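Local atomic coordinates of tail spike protein (Acinetobacter phage vB_AbaP_AS12, PDB entry 6EU4), a protein that probably recognises and degrades capsular polysaccharide on the surface of Acinetobacter baumannii, serving as the trimeric host-binding tailspike of the phage. Residues E485-L490 with Y520-W525. Sequence-based numbering, arbitrary orientation.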
loop_
_atom_site.group_PDB
_atom_site.type_symbol
_atom_site.label_atom_id
_atom_site.label_comp_id
_atom_site.label_asym_id
_atom_site.label_seq_id
_atom_site.Cartn_x
_atom_site.Cartn_y
_atom_site.Cartn_z
ATOM N N GLU A 485 -20.973 25.111 -31.683
ATOM C CA GLU A 485 -22.031 24.523 -30.882
ATOM C C GLU A 485 -22.921 25.620 -30.329
ATOM O O GLU A 485 -22.535 26.792 -30.237
ATOM C CB GLU A 485 -21.477 23.636 -29.752
ATOM C CG GLU A 485 -20.330 24.201 -28.968
ATOM C CD GLU A 485 -19.638 23.148 -28.078
ATOM O OE1 GLU A 485 -20.320 22.477 -27.269
ATOM O OE2 GLU A 485 -18.403 23.003 -28.185
ATOM N N SER A 486 -24.133 25.219 -29.973
ATOM C CA SER A 486 -25.135 26.154 -29.500
ATOM C C SER A 486 -25.087 26.270 -27.982
ATOM O O SER A 486 -25.142 25.265 -27.272
ATOM C CB SER A 486 -26.534 25.720 -29.932
ATOM O OG SER A 486 -27.507 26.479 -29.240
ATOM N N ILE A 487 -25.024 27.509 -27.489
ATOM C CA ILE A 487 -25.101 27.728 -26.048
ATOM C C ILE A 487 -26.528 27.639 -25.536
ATOM O O ILE A 487 -26.746 27.684 -24.324
ATOM C CB ILE A 487 -24.477 29.087 -25.670
ATOM C CG1 ILE A 487 -25.186 30.237 -26.383
ATOM C CG2 ILE A 487 -23.001 29.089 -25.979
ATOM C CD1 ILE A 487 -24.855 31.617 -25.752
ATOM N N THR A 488 -27.506 27.479 -26.424
ATOM C CA THR A 488 -28.870 27.197 -26.014
ATOM C C THR A 488 -29.058 25.747 -25.598
ATOM O O THR A 488 -29.952 25.457 -24.794
ATOM C CB THR A 488 -29.802 27.568 -27.161
ATOM O OG1 THR A 488 -29.659 28.969 -27.413
ATOM C CG2 THR A 488 -31.265 27.248 -26.842
ATOM N N ASN A 489 -28.213 24.842 -26.082
ATOM C CA ASN A 489 -28.382 23.408 -25.863
ATOM C C ASN A 489 -27.289 22.829 -24.968
ATOM O O ASN A 489 -26.823 21.706 -25.186
ATOM C CB ASN A 489 -28.428 22.670 -27.201
ATOM C CG ASN A 489 -29.509 23.202 -28.121
ATOM O OD1 ASN A 489 -30.543 23.687 -27.665
ATOM N ND2 ASN A 489 -29.275 23.108 -29.436
ATOM N N LEU A 490 -26.891 23.574 -23.931
ATOM C CA LEU A 490 -25.916 23.118 -22.943
ATOM C C LEU A 490 -26.552 22.885 -21.577
ATOM O O LEU A 490 -25.841 22.822 -20.564
ATOM C CB LEU A 490 -24.767 24.125 -22.817
ATOM C CG LEU A 490 -23.974 24.412 -24.088
ATOM C CD1 LEU A 490 -22.926 25.507 -23.846
ATOM C CD2 LEU A 490 -23.293 23.144 -24.592
ATOM N N TYR A 520 -17.119 35.845 -27.431
ATOM C CA TYR A 520 -17.904 35.887 -26.197
ATOM C C TYR A 520 -17.218 35.198 -25.029
ATOM O O TYR A 520 -16.497 34.209 -25.190
ATOM C CB TYR A 520 -19.262 35.191 -26.344
ATOM C CG TYR A 520 -20.335 35.986 -27.036
ATOM C CD1 TYR A 520 -20.353 36.113 -28.419
ATOM C CD2 TYR A 520 -21.358 36.578 -26.308
ATOM C CE1 TYR A 520 -21.354 36.823 -29.054
ATOM C CE2 TYR A 520 -22.358 37.282 -26.932
ATOM C CZ TYR A 520 -22.357 37.410 -28.299
ATOM O OH TYR A 520 -23.351 38.127 -28.930
ATOM N N LEU A 521 -17.479 35.733 -23.842
ATOM C CA LEU A 521 -17.474 34.975 -22.602
ATOM C C LEU A 521 -18.915 34.863 -22.131
ATOM O O LEU A 521 -19.674 35.832 -22.220
ATOM C CB LEU A 521 -16.626 35.661 -21.533
ATOM C CG LEU A 521 -15.118 35.595 -21.744
ATOM C CD1 LEU A 521 -14.397 36.548 -20.807
ATOM C CD2 LEU A 521 -14.648 34.167 -21.511
ATOM N N VAL A 522 -19.291 33.678 -21.652
ATOM C CA VAL A 522 -20.642 33.412 -21.168
ATOM C C VAL A 522 -20.538 32.711 -19.823
ATOM O O VAL A 522 -19.817 31.715 -19.687
ATOM C CB VAL A 522 -21.451 32.546 -22.153
ATOM C CG1 VAL A 522 -22.857 32.273 -21.592
ATOM C CG2 VAL A 522 -21.527 33.200 -23.539
ATOM N N GLN A 523 -21.232 33.239 -18.827
ATOM C CA GLN A 523 -21.444 32.533 -17.576
ATOM C C GLN A 523 -22.801 31.857 -17.676
ATOM O O GLN A 523 -23.816 32.539 -17.836
ATOM C CB GLN A 523 -21.419 33.476 -16.381
ATOM C CG GLN A 523 -21.871 32.823 -15.059
ATOM C CD GLN A 523 -20.789 31.933 -14.467
ATOM O OE1 GLN A 523 -19.685 32.389 -14.161
ATOM N NE2 GLN A 523 -21.094 30.652 -14.316
ATOM N N GLN A 524 -22.821 30.532 -17.571
ATOM C CA GLN A 524 -24.073 29.795 -17.448
ATOM C C GLN A 524 -24.306 29.433 -15.985
ATOM O O GLN A 524 -23.379 29.039 -15.272
ATOM C CB GLN A 524 -24.072 28.526 -18.306
ATOM C CG GLN A 524 -25.332 27.679 -18.092
ATOM C CD GLN A 524 -25.469 26.591 -19.123
ATOM O OE1 GLN A 524 -25.648 26.877 -20.299
ATOM N NE2 GLN A 524 -25.396 25.329 -18.688
ATOM N N TRP A 525 -25.537 29.613 -15.529
ATOM C CA TRP A 525 -25.970 29.096 -14.245
ATOM C C TRP A 525 -27.029 28.026 -14.473
ATOM O O TRP A 525 -27.757 28.041 -15.473
ATOM C CB TRP A 525 -26.558 30.194 -13.369
ATOM C CG TRP A 525 -25.597 31.225 -12.841
ATOM C CD1 TRP A 525 -24.871 31.135 -11.711
ATOM C CD2 TRP A 525 -25.310 32.523 -13.402
ATOM N NE1 TRP A 525 -24.128 32.277 -11.523
ATOM C CE2 TRP A 525 -24.379 33.143 -12.550
ATOM C CE3 TRP A 525 -25.733 33.204 -14.544
ATOM C CZ2 TRP A 525 -23.896 34.435 -12.780
ATOM C CZ3 TRP A 525 -25.223 34.476 -14.787
ATOM C CH2 TRP A 525 -24.325 35.074 -13.907
HETATM O O HOH W 1 -27.616 26.274 -22.155
#
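The amide of Gln524 and a bridging water together join the strand to the loop backbone. Gln524 NE2 donates to Leu490 O at 3.2 Å, nearly straight at hydrogen (173°). The acceptor lies in the plane of the Gln524 amide, yet the nitrogen stands above the carbonyl plane of Leu490, 58° out of it. On the other limb of the amide, Gln524 OE1 accepts a hydrogen bond from the water, whose oxygen is 2.8 Å away. That water also donates to Ile487 O (2.7 Å) and weakly accepts from Leu490 N. With CG anti to the backbone N (chi1 175°) and the chain extended beyond it, the amide reaches the loop from the strand. Gln537 NE2 on the adjacent strand donates to both Gln524 OE1 and Ile487 O, and Gly495 O is a second acceptor for Gln524 NE2, which helps fix the amide's rotation. Strand 520-526 belongs to a mostly antiparallel sheet beyond the parallel beta-helix of the tailspike; 485-490 lies in the loop that links strands 474-481 and 496-501 of that sheet. Within this loop Ser486 OG accepts from Thr488 N at 3.0 Å, forming an ST turn. Apolar contact is slight: Ile487 CD1 meets Val522 CG2 at 4.3 Å. The methylene carbon Leu490 CB lies beside the amide oxygen Gln524 OE1, 3.8 Å away. On the strand, Gln523 NE2 bonds to Gln524 O, while Gln523 OE1 accepts from Trp525 NE1 of a neighbouring subunit.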